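Local coordinates for guanylate kinase (Stenotrophomonas maltophilia, PDB 6WCT), which catalyses the ATP-dependent phosphorylation of GMP to GDP and is thought to be essential for recycling GMP and, indirectly, cGMP, at residues F78-F88 against W97-E106; I38-I49 against V192-R203. All coordinates share one frame; numbering follows the deposited sequence.

Interaction 1: residues F78-F88 against W97-E106. With 5GP (guanosine-5'-monophosphate), chain E.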
loop_
_atom_site.group_PDB
_atom_site.type_symbol
_atom_site.label_atom_id
_atom_site.label_comp_id
_atom_site.label_asym_id
_atom_site.label_seq_id
_atom_site.Cartn_x
_atom_site.Cartn_y
_atom_site.Cartn_z
ATOM N N PHE A 78 2.469 30.574 20.337
ATOM C CA PHE A 78 2.359 29.866 19.071
ATOM C C PHE A 78 2.570 30.816 17.903
ATOM O O PHE A 78 3.342 30.520 16.984
ATOM C CB PHE A 78 1.004 29.176 18.964
ATOM C CG PHE A 78 0.946 28.152 17.880
ATOM C CD1 PHE A 78 0.869 28.538 16.543
ATOM C CD2 PHE A 78 0.965 26.806 18.186
ATOM C CE1 PHE A 78 0.816 27.596 15.534
ATOM C CE2 PHE A 78 0.905 25.853 17.174
ATOM C CZ PHE A 78 0.835 26.255 15.850
ATOM N N GLU A 79 1.908 31.979 17.936
ATOM C CA GLU A 79 2.089 32.947 16.860
ATOM C C GLU A 79 3.506 33.505 16.859
ATOM O O GLU A 79 4.040 33.827 15.793
ATOM C CB GLU A 79 1.045 34.061 16.960
ATOM C CG GLU A 79 -0.365 33.583 16.609
ATOM C CD GLU A 79 -1.445 34.620 16.883
ATOM O OE1 GLU A 79 -2.642 34.312 16.668
ATOM O OE2 GLU A 79 -1.099 35.746 17.301
ATOM N N GLN A 80 4.122 33.629 18.041
ATOM C CA GLN A 80 5.552 33.921 18.108
ATOM C C GLN A 80 6.354 32.841 17.393
ATOM O O GLN A 80 7.362 33.128 16.739
ATOM C CB GLN A 80 6.006 34.035 19.567
ATOM C CG GLN A 80 7.518 34.220 19.744
ATOM C CD GLN A 80 7.945 34.317 21.203
ATOM O OE1 GLN A 80 7.178 34.754 22.061
ATOM N NE2 GLN A 80 9.171 33.889 21.490
ATOM N N MET A 81 5.950 31.582 17.550
ATOM C CA MET A 81 6.642 30.505 16.861
ATOM C C MET A 81 6.334 30.497 15.370
ATOM O O MET A 81 7.182 30.085 14.575
ATOM C CB MET A 81 6.280 29.160 17.492
ATOM C CG MET A 81 6.866 28.972 18.886
ATOM S SD MET A 81 6.231 27.475 19.652
ATOM C CE MET A 81 7.057 26.212 18.681
ATOM N N ILE A 82 5.118 30.890 14.973
ATOM C CA ILE A 82 4.826 31.050 13.550
ATOM C C ILE A 82 5.771 32.074 12.938
ATOM O O ILE A 82 6.474 31.792 11.960
ATOM C CB ILE A 82 3.353 31.450 13.332
ATOM C CG1 ILE A 82 2.386 30.327 13.730
ATOM C CG2 ILE A 82 3.117 31.904 11.880
ATOM C CD1 ILE A 82 0.909 30.715 13.558
ATOM N N ALA A 83 5.814 33.277 13.525
ATOM C CA ALA A 83 6.628 34.371 12.996
ATOM C C ALA A 83 8.111 34.017 12.956
ATOM O O ALA A 83 8.832 34.453 12.050
ATOM C CB ALA A 83 6.403 35.629 13.833
ATOM N N ALA A 84 8.586 33.234 13.923
ATOM C CA ALA A 84 9.979 32.811 13.961
ATOM C C ALA A 84 10.301 31.722 12.948
ATOM O O ALA A 84 11.473 31.349 12.828
ATOM C CB ALA A 84 10.338 32.305 15.357
ATOM N N GLY A 85 9.306 31.204 12.229
ATOM C CA GLY A 85 9.534 30.112 11.298
ATOM C C GLY A 85 9.782 28.761 11.933
ATOM O O GLY A 85 10.475 27.925 11.346
ATOM N N ASP A 86 9.243 28.525 13.127
ATOM C CA ASP A 86 9.487 27.271 13.834
ATOM C C ASP A 86 8.676 26.089 13.296
ATOM O O ASP A 86 9.029 24.940 13.574
ATOM C CB ASP A 86 9.167 27.445 15.324
ATOM C CG ASP A 86 10.052 28.493 16.004
ATOM O OD1 ASP A 86 11.204 28.695 15.563
ATOM O OD2 ASP A 86 9.585 29.129 16.973
ATOM N N PHE A 87 7.617 26.320 12.525
ATOM C CA PHE A 87 6.708 25.234 12.162
ATOM C C PHE A 87 6.967 24.693 10.758
ATOM O O PHE A 87 7.002 25.453 9.783
ATOM C CB PHE A 87 5.259 25.691 12.295
ATOM C CG PHE A 87 4.838 25.876 13.713
ATOM C CD1 PHE A 87 4.834 24.809 14.592
ATOM C CD2 PHE A 87 4.472 27.132 14.175
ATOM C CE1 PHE A 87 4.459 24.985 15.903
ATOM C CE2 PHE A 87 4.098 27.316 15.481
ATOM C CZ PHE A 87 4.097 26.242 16.355
ATOM N N PHE A 88 7.120 23.370 10.670
ATOM C CA PHE A 88 7.149 22.676 9.385
ATOM C C PHE A 88 5.842 22.884 8.622
ATOM O O PHE A 88 5.839 23.198 7.426
ATOM C CB PHE A 88 7.423 21.191 9.653
ATOM C CG PHE A 88 7.461 20.324 8.430
ATOM C CD1 PHE A 88 8.492 20.425 7.514
ATOM C CD2 PHE A 88 6.488 19.350 8.236
ATOM C CE1 PHE A 88 8.526 19.602 6.397
ATOM C CE2 PHE A 88 6.519 18.519 7.129
ATOM C CZ PHE A 88 7.537 18.645 6.206
ATOM N N TRP A 97 -4.741 27.237 16.953
ATOM C CA TRP A 97 -3.536 26.871 16.223
ATOM C C TRP A 97 -3.128 25.422 16.490
ATOM O O TRP A 97 -3.186 24.940 17.623
ATOM C CB TRP A 97 -2.386 27.784 16.624
ATOM C CG TRP A 97 -2.521 29.189 16.145
ATOM C CD1 TRP A 97 -2.630 30.313 16.920
ATOM C CD2 TRP A 97 -2.559 29.634 14.788
ATOM N NE1 TRP A 97 -2.734 31.424 16.125
ATOM C CE2 TRP A 97 -2.693 31.036 14.811
ATOM C CE3 TRP A 97 -2.497 28.982 13.551
ATOM C CZ2 TRP A 97 -2.768 31.799 13.647
ATOM C CZ3 TRP A 97 -2.569 29.739 12.397
ATOM C CH2 TRP A 97 -2.703 31.135 12.452
ATOM N N LYS A 98 -2.683 24.743 15.439
ATOM C CA LYS A 98 -2.048 23.438 15.525
ATOM C C LYS A 98 -0.814 23.459 14.633
ATOM O O LYS A 98 -0.789 24.140 13.607
ATOM C CB LYS A 98 -2.997 22.312 15.087
ATOM C CG LYS A 98 -4.198 22.103 15.998
ATOM C CD LYS A 98 -3.967 20.968 16.971
ATOM C CE LYS A 98 -5.021 20.972 18.066
ATOM N NZ LYS A 98 -6.290 20.350 17.620
ATOM N N GLY A 99 0.221 22.735 15.044
ATOM C CA GLY A 99 1.460 22.776 14.302
ATOM C C GLY A 99 2.480 21.697 14.609
ATOM O O GLY A 99 2.639 21.247 15.752
ATOM N N THR A 100 3.196 21.294 13.565
ATOM C CA THR A 100 4.324 20.383 13.668
ATOM C C THR A 100 5.588 21.227 13.672
ATOM O O THR A 100 5.856 21.941 12.699
ATOM C CB THR A 100 4.364 19.417 12.483
ATOM O OG1 THR A 100 3.158 18.653 12.423
ATOM C CG2 THR A 100 5.550 18.492 12.608
ATOM N N ALA A 101 6.356 21.153 14.757
ATOM C CA ALA A 101 7.589 21.919 14.827
ATOM C C ALA A 101 8.590 21.379 13.824
ATOM O O ALA A 101 8.707 20.164 13.629
ATOM C CB ALA A 101 8.201 21.879 16.231
ATOM N N ARG A 102 9.312 22.307 13.190
ATOM C CA ARG A 102 10.356 21.950 12.245
ATOM C C ARG A 102 11.318 20.942 12.854
ATOM O O ARG A 102 11.687 19.954 12.213
ATOM C CB ARG A 102 11.107 23.221 11.840
ATOM C CG ARG A 102 11.623 23.237 10.433
ATOM C CD ARG A 102 12.130 24.626 10.041
ATOM N NE ARG A 102 11.041 25.575 9.825
ATOM C CZ ARG A 102 10.251 25.586 8.757
ATOM N NH1 ARG A 102 10.418 24.691 7.794
ATOM N NH2 ARG A 102 9.287 26.492 8.654
ATOM N N GLN A 103 11.712 21.168 14.112
ATOM C CA GLN A 103 12.640 20.305 14.835
ATOM C C GLN A 103 12.105 18.892 15.057
ATOM O O GLN A 103 12.874 18.023 15.482
ATOM C CB GLN A 103 12.999 20.944 16.185
ATOM N N SER A 104 10.811 18.648 14.838
ATOM C CA SER A 104 10.255 17.312 15.043
ATOM C C SER A 104 10.298 16.427 13.802
ATOM O O SER A 104 10.067 15.218 13.918
ATOM C CB SER A 104 8.794 17.401 15.503
ATOM O OG SER A 104 8.665 18.102 16.721
ATOM N N VAL A 105 10.617 16.976 12.630
ATOM C CA VAL A 105 10.440 16.237 11.384
ATOM C C VAL A 105 11.673 16.344 10.505
ATOM O O VAL A 105 12.268 15.329 10.125
ATOM C CB VAL A 105 9.202 16.731 10.613
ATOM C CG1 VAL A 105 9.133 16.076 9.238
ATOM C CG2 VAL A 105 7.974 16.397 11.373
ATOM N N GLU A 106 12.027 17.579 10.139
ATOM C CA GLU A 106 13.058 17.792 9.124
ATOM C C GLU A 106 14.399 17.171 9.486
ATOM O O GLU A 106 14.997 16.515 8.616
ATOM C CB GLU A 106 13.185 19.292 8.836
ATOM C CG GLU A 106 11.974 19.907 8.130
ATOM C CD GLU A 106 12.198 21.363 7.748
ATOM O OE1 GLU A 106 13.225 21.933 8.165
ATOM O OE2 GLU A 106 11.351 21.941 7.035
HETATM P P 5GP E . -7.977 17.779 18.521
HETATM O O1P 5GP E . -6.887 17.123 19.331
HETATM O O2P 5GP E . -9.384 17.238 18.767
HETATM O O3P 5GP E . -8.006 19.285 18.610
HETATM O "O5'" 5GP E . -7.645 17.530 17.002
HETATM C "C5'" 5GP E . -8.234 18.328 15.996
HETATM C "C4'" 5GP E . -7.583 18.054 14.675
HETATM O "O4'" 5GP E . -6.295 18.721 14.637
HETATM C "C3'" 5GP E . -7.297 16.564 14.407
HETATM O "O3'" 5GP E . -7.623 16.238 13.062
HETATM C "C2'" 5GP E . -5.786 16.471 14.556
HETATM O "O2'" 5GP E . -5.178 15.440 13.810
HETATM C "C1'" 5GP E . -5.364 17.843 14.069
HETATM N N9 5GP E . -4.021 18.222 14.474
HETATM C C8 5GP E . -3.326 17.728 15.547
HETATM N N7 5GP E . -2.070 18.090 15.558
HETATM C C5 5GP E . -1.934 18.884 14.431
HETATM C C6 5GP E . -0.803 19.516 13.885
HETATM O O6 5GP E . 0.341 19.482 14.336
HETATM N N1 5GP E . -1.089 20.179 12.704
HETATM C C2 5GP E . -2.325 20.227 12.109
HETATM N N2 5GP E . -2.422 20.892 10.950
HETATM N N3 5GP E . -3.401 19.635 12.618
HETATM C C4 5GP E . -3.136 18.983 13.763
HETATM O O HOH W 1 8.781 23.912 5.674
#

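Interaction 2: residues I38-I49 against V192-R203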
loop_
_atom_site.group_PDB
_atom_site.type_symbol
_atom_site.label_atom_id
_atom_site.label_comp_id
_atom_site.label_asym_id
_atom_site.label_seq_id
_atom_site.Cartn_x
_atom_site.Cartn_y
_atom_site.Cartn_z
ATOM N N ILE A 38 -4.971 3.531 17.247
ATOM C CA ILE A 38 -4.501 2.708 16.144
ATOM C C ILE A 38 -3.026 2.989 15.856
ATOM O O ILE A 38 -2.233 2.062 15.651
ATOM C CB ILE A 38 -5.393 2.931 14.911
ATOM C CG1 ILE A 38 -6.815 2.474 15.212
ATOM C CG2 ILE A 38 -4.870 2.154 13.729
ATOM C CD1 ILE A 38 -7.802 2.901 14.142
ATOM N N VAL A 39 -2.637 4.269 15.834
ATOM C CA VAL A 39 -1.245 4.641 15.547
ATOM C C VAL A 39 -0.301 4.125 16.634
ATOM O O VAL A 39 0.760 3.551 16.344
ATOM C CB VAL A 39 -1.132 6.170 15.387
ATOM C CG1 VAL A 39 0.307 6.641 15.591
ATOM C CG2 VAL A 39 -1.639 6.601 14.033
ATOM N N ASN A 40 -0.666 4.325 17.904
ATOM C CA ASN A 40 0.194 3.863 18.992
ATOM C C ASN A 40 0.387 2.353 18.946
ATOM O O ASN A 40 1.499 1.854 19.172
ATOM C CB ASN A 40 -0.392 4.265 20.347
ATOM C CG ASN A 40 -0.411 5.768 20.555
ATOM O OD1 ASN A 40 0.311 6.512 19.885
ATOM N ND2 ASN A 40 -1.216 6.219 21.507
ATOM N N ALA A 41 -0.683 1.598 18.669
ATOM C CA ALA A 41 -0.519 0.148 18.560
ATOM C C ALA A 41 0.293 -0.225 17.331
ATOM O O ALA A 41 1.045 -1.204 17.351
ATOM C CB ALA A 41 -1.875 -0.556 18.524
ATOM N N THR A 42 0.151 0.537 16.253
ATOM C CA THR A 42 0.903 0.255 15.034
ATOM C C THR A 42 2.393 0.525 15.217
ATOM O O THR A 42 3.232 -0.276 14.789
ATOM C CB THR A 42 0.349 1.108 13.899
ATOM O OG1 THR A 42 -1.036 0.790 13.721
ATOM C CG2 THR A 42 1.100 0.821 12.608
ATOM N N LEU A 43 2.740 1.651 15.855
ATOM C CA LEU A 43 4.146 1.982 16.068
ATOM C C LEU A 43 4.818 1.032 17.044
ATOM O O LEU A 43 5.996 0.704 16.863
ATOM C CB LEU A 43 4.288 3.427 16.543
ATOM C CG LEU A 43 3.732 4.402 15.506
ATOM C CD1 LEU A 43 3.678 5.833 16.029
ATOM C CD2 LEU A 43 4.492 4.299 14.204
ATOM N N ALA A 44 4.090 0.553 18.059
ATOM C CA ALA A 44 4.661 -0.444 18.957
ATOM C C ALA A 44 5.051 -1.695 18.187
ATOM O O ALA A 44 6.022 -2.379 18.542
ATOM C CB ALA A 44 3.685 -0.783 20.085
ATOM N N ARG A 45 4.260 -2.047 17.175
ATOM C CA ARG A 45 4.566 -3.189 16.320
ATOM C C ARG A 45 5.625 -2.853 15.272
ATOM O O ARG A 45 6.306 -3.753 14.776
ATOM C CB ARG A 45 3.288 -3.699 15.648
ATOM C CG ARG A 45 3.416 -5.111 15.097
ATOM C CD ARG A 45 2.145 -5.547 14.398
ATOM N NE ARG A 45 1.026 -5.616 15.326
ATOM C CZ ARG A 45 -0.222 -5.882 14.959
ATOM N NH1 ARG A 45 -0.505 -6.100 13.684
ATOM N NH2 ARG A 45 -1.181 -5.922 15.872
ATOM N N ASP A 46 5.738 -1.584 14.875
ATOM C CA ASP A 46 6.642 -1.162 13.804
ATOM C C ASP A 46 7.437 0.015 14.355
ATOM O O ASP A 46 7.141 1.180 14.060
ATOM C CB ASP A 46 5.877 -0.769 12.540
ATOM C CG ASP A 46 6.776 -0.682 11.326
ATOM O OD1 ASP A 46 8.021 -0.821 11.488
ATOM O OD2 ASP A 46 6.232 -0.455 10.217
ATOM N N PRO A 47 8.464 -0.257 15.163
ATOM C CA PRO A 47 9.162 0.824 15.875
ATOM C C PRO A 47 10.108 1.663 15.026
ATOM O O PRO A 47 10.657 2.647 15.544
ATOM C CB PRO A 47 9.928 0.069 16.966
ATOM C CG PRO A 47 10.243 -1.271 16.317
ATOM C CD PRO A 47 9.048 -1.579 15.422
ATOM N N GLN A 48 10.346 1.317 13.759
ATOM C CA GLN A 48 11.216 2.188 12.980
ATOM C C GLN A 48 10.537 3.495 12.558
ATOM O O GLN A 48 11.152 4.285 11.834
ATOM C CB GLN A 48 11.757 1.445 11.764
ATOM C CG GLN A 48 10.848 1.444 10.590
ATOM C CD GLN A 48 11.423 0.632 9.456
ATOM O OE1 GLN A 48 10.873 -0.403 9.098
ATOM N NE2 GLN A 48 12.547 1.087 8.894
ATOM N N ILE A 49 9.303 3.745 12.979
ATOM C CA ILE A 49 8.587 4.971 12.649
ATOM C C ILE A 49 8.406 5.738 13.943
ATOM O O ILE A 49 7.857 5.204 14.912
ATOM C CB ILE A 49 7.228 4.698 11.996
ATOM C CG1 ILE A 49 7.383 3.829 10.757
ATOM C CG2 ILE A 49 6.512 6.012 11.675
ATOM C CD1 ILE A 49 6.040 3.422 10.173
ATOM N N VAL A 192 -5.496 -1.922 13.004
ATOM C CA VAL A 192 -4.063 -1.937 13.283
ATOM C C VAL A 192 -3.333 -2.776 12.241
ATOM O O VAL A 192 -2.335 -2.337 11.655
ATOM C CB VAL A 192 -3.808 -2.446 14.719
ATOM C CG1 VAL A 192 -2.321 -2.577 15.015
ATOM C CG2 VAL A 192 -4.443 -1.491 15.730
ATOM N N ASP A 193 -3.844 -3.980 11.965
ATOM C CA ASP A 193 -3.257 -4.804 10.909
ATOM C C ASP A 193 -3.199 -4.050 9.588
ATOM O O ASP A 193 -2.216 -4.160 8.843
ATOM C CB ASP A 193 -4.070 -6.078 10.705
ATOM C CG ASP A 193 -3.974 -7.028 11.862
ATOM O OD1 ASP A 193 -3.052 -6.885 12.696
ATOM O OD2 ASP A 193 -4.826 -7.932 11.916
ATOM N N GLU A 194 -4.265 -3.315 9.267
ATOM C CA GLU A 194 -4.346 -2.630 7.980
ATOM C C GLU A 194 -3.367 -1.465 7.909
ATOM O O GLU A 194 -2.723 -1.248 6.880
ATOM C CB GLU A 194 -5.790 -2.173 7.738
ATOM C CG GLU A 194 -6.768 -3.374 7.602
ATOM C CD GLU A 194 -8.198 -2.984 7.223
ATOM O OE1 GLU A 194 -8.607 -1.829 7.470
ATOM O OE2 GLU A 194 -8.917 -3.848 6.669
ATOM N N LEU A 195 -3.246 -0.694 8.983
ATOM C CA LEU A 195 -2.257 0.375 8.967
ATOM C C LEU A 195 -0.849 -0.214 8.904
ATOM O O LEU A 195 0.034 0.345 8.245
ATOM C CB LEU A 195 -2.442 1.290 10.179
ATOM C CG LEU A 195 -1.616 2.580 10.182
ATOM C CD1 LEU A 195 -1.939 3.430 8.982
ATOM C CD2 LEU A 195 -1.733 3.364 11.477
ATOM N N CYS A 196 -0.614 -1.340 9.583
ATOM C CA CYS A 196 0.692 -1.985 9.460
ATOM C C CYS A 196 0.958 -2.443 8.026
ATOM O O CYS A 196 2.077 -2.298 7.526
ATOM C CB CYS A 196 0.812 -3.163 10.431
ATOM S SG CYS A 196 0.903 -2.701 12.183
ATOM N N ALA A 197 -0.046 -3.011 7.349
ATOM C CA ALA A 197 0.158 -3.421 5.959
ATOM C C ALA A 197 0.520 -2.232 5.077
ATOM O O ALA A 197 1.383 -2.345 4.202
ATOM C CB ALA A 197 -1.076 -4.130 5.415
ATOM N N ILE A 198 -0.124 -1.082 5.298
ATOM C CA ILE A 198 0.180 0.118 4.515
ATOM C C ILE A 198 1.623 0.554 4.745
ATOM O O ILE A 198 2.346 0.878 3.799
ATOM C CB ILE A 198 -0.802 1.249 4.859
ATOM C CG1 ILE A 198 -2.221 0.906 4.384
ATOM C CG2 ILE A 198 -0.297 2.614 4.298
ATOM C CD1 ILE A 198 -3.290 1.948 4.835
ATOM N N PHE A 199 2.073 0.563 6.011
ATOM C CA PHE A 199 3.457 0.960 6.280
ATOM C C PHE A 199 4.449 -0.034 5.682
ATOM O O PHE A 199 5.450 0.366 5.069
ATOM C CB PHE A 199 3.684 1.130 7.776
ATOM C CG PHE A 199 2.943 2.299 8.368
ATOM C CD1 PHE A 199 2.346 3.250 7.549
ATOM C CD2 PHE A 199 2.847 2.449 9.730
ATOM C CE1 PHE A 199 1.660 4.334 8.098
ATOM C CE2 PHE A 199 2.174 3.533 10.285
ATOM C CZ PHE A 199 1.577 4.468 9.474
ATOM N N THR A 200 4.179 -1.330 5.833
ATOM C CA THR A 200 5.042 -2.342 5.241
ATOM C C THR A 200 5.114 -2.186 3.725
ATOM O O THR A 200 6.203 -2.203 3.137
ATOM C CB THR A 200 4.532 -3.733 5.615
ATOM O OG1 THR A 200 4.625 -3.917 7.040
ATOM C CG2 THR A 200 5.306 -4.826 4.861
ATOM N N ALA A 201 3.959 -2.034 3.071
ATOM C CA ALA A 201 3.951 -1.934 1.617
ATOM C C ALA A 201 4.737 -0.729 1.132
ATOM O O ALA A 201 5.375 -0.788 0.074
ATOM C CB ALA A 201 2.519 -1.852 1.097
ATOM N N SER A 202 4.699 0.371 1.875
ATOM C CA SER A 202 5.389 1.561 1.405
ATOM C C SER A 202 6.898 1.331 1.325
ATOM O O SER A 202 7.552 1.884 0.441
ATOM C CB SER A 202 5.055 2.756 2.299
ATOM O OG SER A 202 5.822 2.734 3.491
ATOM N N ARG A 203 7.466 0.496 2.208
ATOM C CA ARG A 203 8.897 0.208 2.121
ATOM C C ARG A 203 9.252 -0.713 0.963
ATOM O O ARG A 203 10.440 -0.854 0.650
ATOM C CB ARG A 203 9.403 -0.437 3.405
ATOM C CG ARG A 203 9.102 0.368 4.615
ATOM C CD ARG A 203 9.784 -0.171 5.829
ATOM N NE ARG A 203 9.261 0.557 6.961
ATOM C CZ ARG A 203 8.304 0.091 7.750
ATOM N NH1 ARG A 203 7.798 -1.122 7.540
ATOM N NH2 ARG A 203 7.877 0.840 8.753
HETATM O O HOH W 2 -3.700 -6.077 15.561
HETATM O O HOH W 3 4.332 -1.987 9.797
#

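Interaction 1: residues F78-F88 against W97-E106
Phe-78 and Trp-97 meet where helix 75-83 lies over the beta hairpin of strands 87-93 and 96-101, in the mixed sheet of the GMP-binding part of the guanylate kinase fold. The aromatic contacts are mostly CH-pi. Trp-97 CB sits over one face of the Phe-78 ring, 3.3 Å from its centroid, while the indole is slid aside although the planes lie within 6° of each other. Phe-78 reaches this strand because its CG is anti to the backbone N (chi1 -165°); Phe-87 CZ lies over the opposite face. Ile-82 CD1 stands almost on the normal of the Trp-97 six-membered ring, 3.6 Å from its centroid. Farther along, Val-105 CG1 lies over a face of Phe-88, and Glu-106 OE2 comes in plane to its edge at CD1.

Polar bonds fix both ends. Trp-97 NE1 donates to Glu-79 OE1 at 2.9 Å, within the indole plane and on the anti lone pair, the carboxylate standing nearly perpendicular to the ring. Phe-87 and Ala-101 form an antiparallel non-hydrogen-bonded pair, flanked by backbone bonds from Phe-88 N to Thr-100 O (2.8 Å) and from Arg-102 N to Asp-86 O (2.7 Å).

On the pocket side, Lys-98 turns away from 78-88, its CB packing 3.6 Å from C4 of the guanine, and Thr-100 OG1 bonds to Glu-89, itself a GMP-binding residue. Gly-85 ends the helix in a Schellman motif, and its carbonyl is gripped side-on by Arg-102: NE approaches Gly-85 O at 2.9 Å (161° at the hydrogen) and NH2 at 3.3 Å, both from the same face of the carbonyl plane.

Interaction 2: residues I38-I49 against V192-R203
Thr-42 and Val-192 interlock as reciprocal knobs between helices 35-45 and 188-203, whose segment axes approach to 9.1 Å and cross at -55°. This is the tight part. Thr-42 fits among Val-192, Leu-195, Cys-196 and Phe-199, with CG2 3.6 Å from Cys-196 SG; Val-192 fits among Ile-38, Ala-41, Thr-42 and Arg-45. The buried Thr-42 OG1 is satisfied within its own helix, donating to Ile-38 O at 2.6 Å. Ile-49 CD1 closes on Phe-199 CD2 at 3.4 Å.

The solvent side is polar and partly bridged by water. Arg-45, bent at chi3 (-64°), lays a guanidinium face over Val-192 CG1 and sends NH1 in plane to Asp-193 OD1 (2.8 Å, 170°), a salt bridge that a water spans from NH2. At the other end, Arg-203 NH2 meets Asp-46 OD2 at 2.6 Å on the syn side, and a second water links that oxygen to Cys-196 O. Gln-48 OE1 lies over one face of that guanidinium, 2.8 Å from Arg-203 NE but poorly angled for a hydrogen bond.

Leu-195 and Val-39 continue onto strands 135-140 and 114-117, so the two helices pack side by side on the parallel sheet, an arrangement belonging to the P-loop kinase core.

Interactions 1 and 2 lie on opposite sides of the chain's centre, their own centres 26 Å apart and their nearest atoms about 10 Å apart, so the two contacts do not touch each other. Interaction 1 borders GMP directly: Gly-99 C is 3.1 Å from the guanine O6. Interaction 2 is one shell back, with the Val-39 side chain about 10 Å from GMP but about 3 Å from that of Glu-118, a GMP-binding residue, while Ile-38 comes close to Asn-185, an ADP-binding residue. Residues 78-106 fall wholly between 38-49 and 192-203 in sequence, consistent with a GMP-binding insertion within the nucleotide-binding core.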